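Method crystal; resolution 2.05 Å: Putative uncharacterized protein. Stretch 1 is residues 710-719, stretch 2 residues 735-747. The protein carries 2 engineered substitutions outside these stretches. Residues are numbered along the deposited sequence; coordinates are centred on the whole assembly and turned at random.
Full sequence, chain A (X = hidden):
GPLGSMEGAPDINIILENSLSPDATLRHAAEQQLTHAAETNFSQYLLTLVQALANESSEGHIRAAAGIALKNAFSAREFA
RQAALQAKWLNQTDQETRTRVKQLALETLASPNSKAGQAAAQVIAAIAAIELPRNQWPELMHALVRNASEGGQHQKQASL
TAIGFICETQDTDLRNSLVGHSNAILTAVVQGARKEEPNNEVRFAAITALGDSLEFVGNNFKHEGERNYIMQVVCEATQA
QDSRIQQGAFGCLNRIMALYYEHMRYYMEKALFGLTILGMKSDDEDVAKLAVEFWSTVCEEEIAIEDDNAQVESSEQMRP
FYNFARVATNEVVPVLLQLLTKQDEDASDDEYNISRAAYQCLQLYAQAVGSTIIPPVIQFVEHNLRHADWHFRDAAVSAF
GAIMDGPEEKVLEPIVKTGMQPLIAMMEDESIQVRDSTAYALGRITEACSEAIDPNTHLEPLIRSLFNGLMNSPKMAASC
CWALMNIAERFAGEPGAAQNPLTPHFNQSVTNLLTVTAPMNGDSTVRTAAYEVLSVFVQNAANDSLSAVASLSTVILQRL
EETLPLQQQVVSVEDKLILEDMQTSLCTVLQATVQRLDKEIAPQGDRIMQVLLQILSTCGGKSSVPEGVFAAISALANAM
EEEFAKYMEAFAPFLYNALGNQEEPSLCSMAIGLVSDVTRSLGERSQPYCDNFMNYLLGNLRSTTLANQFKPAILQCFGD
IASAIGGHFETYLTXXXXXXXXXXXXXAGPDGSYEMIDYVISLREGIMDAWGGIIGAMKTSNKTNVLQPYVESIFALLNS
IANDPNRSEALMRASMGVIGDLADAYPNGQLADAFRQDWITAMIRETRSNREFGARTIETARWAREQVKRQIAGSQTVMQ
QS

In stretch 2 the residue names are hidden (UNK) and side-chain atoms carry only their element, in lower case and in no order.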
# COMPACT_ATOMS: atom_id res chain seq x y z
N PHE A 710 -15.85 -9.99 5.30
CA PHE A 710 -16.66 -10.42 4.17
C PHE A 710 -18.04 -9.77 4.15
O PHE A 710 -18.73 -9.79 3.13
CB PHE A 710 -16.83 -11.95 4.17
CG PHE A 710 -15.53 -12.70 4.19
CD1 PHE A 710 -14.71 -12.72 3.08
CD2 PHE A 710 -15.15 -13.41 5.31
CE1 PHE A 710 -13.51 -13.42 3.10
CE2 PHE A 710 -13.96 -14.11 5.34
CZ PHE A 710 -13.14 -14.12 4.23
N LYS A 711 -18.45 -9.19 5.28
CA LYS A 711 -19.82 -8.71 5.44
C LYS A 711 -20.26 -7.65 4.41
O LYS A 711 -21.36 -7.76 3.87
CB LYS A 711 -20.03 -8.15 6.84
CG LYS A 711 -21.49 -7.82 7.15
CD LYS A 711 -21.70 -7.33 8.58
CE LYS A 711 -21.61 -8.48 9.57
NZ LYS A 711 -21.93 -8.03 10.95
N PRO A 712 -19.42 -6.63 4.11
CA PRO A 712 -19.87 -5.64 3.12
C PRO A 712 -20.26 -6.25 1.77
O PRO A 712 -21.30 -5.88 1.22
CB PRO A 712 -18.65 -4.72 2.97
CG PRO A 712 -17.96 -4.80 4.27
CD PRO A 712 -18.14 -6.22 4.72
N ALA A 713 -19.45 -7.17 1.27
CA ALA A 713 -19.73 -7.81 -0.01
C ALA A 713 -20.91 -8.78 0.10
O ALA A 713 -21.67 -8.97 -0.85
CB ALA A 713 -18.50 -8.54 -0.52
N ILE A 714 -21.07 -9.38 1.28
CA ILE A 714 -22.16 -10.31 1.53
C ILE A 714 -23.51 -9.59 1.51
O ILE A 714 -24.51 -10.11 0.99
CB ILE A 714 -21.98 -11.04 2.88
CG1 ILE A 714 -20.86 -12.08 2.77
CG2 ILE A 714 -23.27 -11.71 3.32
CD1 ILE A 714 -20.53 -12.75 4.08
N LEU A 715 -23.54 -8.38 2.06
CA LEU A 715 -24.75 -7.57 2.08
C LEU A 715 -25.11 -7.10 0.68
O LEU A 715 -26.28 -7.14 0.28
CB LEU A 715 -24.60 -6.37 3.01
CG LEU A 715 -24.25 -6.72 4.46
CD1 LEU A 715 -24.28 -5.48 5.32
CD2 LEU A 715 -25.20 -7.79 5.01
N GLN A 716 -24.10 -6.67 -0.07
CA GLN A 716 -24.28 -6.32 -1.48
C GLN A 716 -24.85 -7.51 -2.23
O GLN A 716 -25.72 -7.37 -3.09
CB GLN A 716 -22.96 -5.87 -2.11
CG GLN A 716 -23.04 -5.65 -3.61
CD GLN A 716 -21.68 -5.43 -4.25
OE1 GLN A 716 -20.76 -4.87 -3.64
NE2 GLN A 716 -21.54 -5.87 -5.50
N CYS A 717 -24.36 -8.69 -1.87
CA CYS A 717 -24.82 -9.93 -2.47
C CYS A 717 -26.29 -10.20 -2.17
O CYS A 717 -27.04 -10.66 -3.04
CB CYS A 717 -23.95 -11.09 -1.96
SG CYS A 717 -24.01 -12.55 -2.97
N PHE A 718 -26.70 -9.91 -0.93
CA PHE A 718 -28.11 -10.02 -0.54
C PHE A 718 -28.99 -9.21 -1.48
O PHE A 718 -30.08 -9.64 -1.87
CB PHE A 718 -28.32 -9.54 0.90
CG PHE A 718 -27.84 -10.50 1.95
CD1 PHE A 718 -27.64 -11.84 1.65
CD2 PHE A 718 -27.59 -10.07 3.24
CE1 PHE A 718 -27.20 -12.72 2.62
CE2 PHE A 718 -27.15 -10.94 4.21
CZ PHE A 718 -26.95 -12.27 3.90
N GLY A 719 -28.51 -8.03 -1.85
CA GLY A 719 -29.23 -7.15 -2.75
C GLY A 719 -29.41 -7.76 -4.12
O GLY A 719 -30.49 -7.69 -4.70
N UNK A 735 -34.76 -12.54 8.64
CA UNK A 735 -33.36 -12.72 9.00
C UNK A 735 -32.47 -11.60 8.45
O UNK A 735 -31.68 -11.01 9.19
c UNK A 735 -32.82 -14.07 8.49
c UNK A 735 -31.30 -14.11 8.60
c UNK A 735 -33.10 -16.58 8.70
c UNK A 735 -33.44 -15.22 9.27
N UNK A 736 -32.60 -11.32 7.16
CA UNK A 736 -31.74 -10.35 6.50
C UNK A 736 -31.95 -8.93 7.03
O UNK A 736 -30.98 -8.19 7.24
c UNK A 736 -31.96 -10.36 4.97
c UNK A 736 -31.51 -11.69 4.38
c UNK A 736 -31.23 -9.21 4.30
N UNK A 737 -33.20 -8.56 7.26
CA UNK A 737 -33.52 -7.25 7.83
C UNK A 737 -32.88 -7.11 9.20
O UNK A 737 -32.37 -6.05 9.56
c UNK A 737 -35.03 -7.06 7.93
N UNK A 738 -32.91 -8.20 9.96
CA UNK A 738 -32.27 -8.28 11.26
C UNK A 738 -30.77 -7.99 11.15
O UNK A 738 -30.22 -7.21 11.92
o UNK A 738 -33.57 -11.48 13.99
c UNK A 738 -32.37 -11.24 13.82
n UNK A 738 -31.42 -12.10 14.14
c UNK A 738 -31.91 -9.91 13.23
c UNK A 738 -32.50 -9.67 11.86
N UNK A 739 -30.13 -8.62 10.17
CA UNK A 739 -28.70 -8.43 9.91
C UNK A 739 -28.40 -7.00 9.47
O UNK A 739 -27.45 -6.38 9.95
c UNK A 739 -26.76 -9.10 8.47
c UNK A 739 -28.20 -9.42 8.85
c UNK A 739 -28.34 -10.85 9.34
N UNK A 740 -29.21 -6.49 8.55
CA UNK A 740 -29.03 -5.14 8.03
C UNK A 740 -29.12 -4.09 9.13
O UNK A 740 -28.35 -3.13 9.15
c UNK A 740 -30.02 -5.65 5.64
c UNK A 740 -28.70 -5.39 4.93
c UNK A 740 -30.07 -4.84 6.94
c UNK A 740 -31.19 -5.34 4.73
N UNK A 741 -30.07 -4.27 10.04
CA UNK A 741 -30.28 -3.34 11.14
C UNK A 741 -29.09 -3.35 12.10
O UNK A 741 -28.67 -2.30 12.59
o UNK A 741 -34.11 -4.86 12.42
c UNK A 741 -32.83 -3.31 11.12
c UNK A 741 -34.10 -3.81 11.79
n UNK A 741 -35.17 -3.04 11.66
c UNK A 741 -31.57 -3.67 11.89
N UNK A 742 -28.56 -4.54 12.37
CA UNK A 742 -27.38 -4.68 13.22
C UNK A 742 -26.17 -4.03 12.57
O UNK A 742 -25.41 -3.32 13.23
o UNK A 742 -24.73 -6.88 12.24
c UNK A 742 -27.10 -6.16 13.50
n UNK A 742 -23.59 -7.30 14.13
c UNK A 742 -24.67 -6.89 13.47
c UNK A 742 -25.84 -6.42 14.32
N UNK A 743 -26.01 -4.27 11.28
CA UNK A 743 -24.87 -3.76 10.52
C UNK A 743 -24.85 -2.23 10.52
O UNK A 743 -23.78 -1.62 10.46
c UNK A 743 -24.90 -4.29 9.10
N UNK A 744 -26.03 -1.63 10.58
CA UNK A 744 -26.15 -0.18 10.54
C UNK A 744 -25.61 0.49 11.81
O UNK A 744 -25.28 1.67 11.80
c UNK A 744 -27.60 0.22 10.32
N UNK A 745 -25.54 -0.28 12.90
CA UNK A 745 -25.09 0.27 14.18
C UNK A 745 -23.58 0.19 14.34
O UNK A 745 -23.01 0.77 15.26
c UNK A 745 -27.26 -0.50 15.19
c UNK A 745 -25.75 -0.46 15.36
o UNK A 745 -25.25 -1.80 15.44
N UNK A 746 -22.92 -0.54 13.44
CA UNK A 746 -21.47 -0.67 13.49
C UNK A 746 -20.80 0.61 12.99
O UNK A 746 -20.99 1.02 11.85
c UNK A 746 -20.97 -1.87 12.66
c UNK A 746 -21.48 -3.17 13.27
c UNK A 746 -21.02 -4.41 12.54
c UNK A 746 -19.45 -1.87 12.60
N UNK A 747 -20.02 1.24 13.87
CA UNK A 747 -19.33 2.48 13.54
C UNK A 747 -17.88 2.45 14.00
O UNK A 747 -17.48 1.58 14.77
c UNK A 747 -20.01 3.70 14.18
c UNK A 747 -21.39 3.93 13.56
o UNK A 747 -20.16 3.48 15.58

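Position 735 has four side-chain carbons, forked at the first, with one arm two carbons long. That beta-branched, unequal fork is isoleucine, I735, whose side chain is out of reach of stretch 1.

Position 736 carries three carbons, one bearing the other two, and the CA-to-CB bond points toward stretch 1. One tip lies over a face of the F718 ring. A single carbon with two one-carbon arms means valine, V736; its CG1 is 3.9 Å from F718 CD2.

Position 737 has a single carbon, so it is alanine, A737, out of reach of stretch 1. Position 738 has three carbons in a row, the third carrying one oxygen and one nitrogen. The terminal amide after two methylene carbons identifies glutamine, Q738, which is exposed and also out of reach.

Position 739 repeats the pattern of three carbons with a fork at the first, and points toward L715. It is valine, V739, with CG1 4.0 Å from L715 CD2.

Position 740 has four carbons, but here the fork is at the second, which separates leucine from isoleucine. In L740 the CA-to-CB bond runs sideways, yet with chi1 m and chi2 t the end comes nearer, and CD2 lies 4.2 Å from L715 CD2.

Position 741 again shows three carbons ending in an oxygen and a nitrogen: glutamine, Q741, whose amide lies far from stretch 1 and whose NE2 is hydrogen-bonded elsewhere in the structure.

Position 742 has the same composition, but its amide oxygen approaches the amine of K711. It is glutamine, Q742. Its CA-to-CB bond is sideways, and a chi2 of -102°, between wells, accompanies an end that comes nearer. K711 NZ donates a weak hydrogen bond to Q742 OE1 at 3.3 Å.

Position 743 has one carbon, directed toward stretch 1: alanine, A743. Its CB is 4.0 Å from L715 CD1 and 4.4 Å from K711 CD. Position 744, also with one carbon, is alanine, A744, out of reach.

Position 745 has one carbon carrying an oxygen and a carbon, the signature of threonine. T745 OG1 donates to Q742 O at 2.7 Å, tying the side chain back to the carbonyl just ahead of the type I turn from A743 to position 746.

Position 746 has four carbons forked at the first, with one two-carbon arm: isoleucine, I746, whose CD1 sits 4.1 Å from K711 NZ. Position 747 has the oxygen-and-carbon fork of threonine, T747, far from stretch 1.

The contact joins two helices inclined at 140° between their N-to-C directions, with axes approaching to 11.6 Å. Stretch 1 presents K711, L715 and F718, spaced three or four residues apart and therefore on one side of its helix. L715 meets V739, L740 and A743, while F718 packs against V736. At the other end K711 adds the polar element, a weak one. The 338 Å² buried in total is chiefly apolar packing.

Stretch 2 (735-747) IVAQVLQQAATIT
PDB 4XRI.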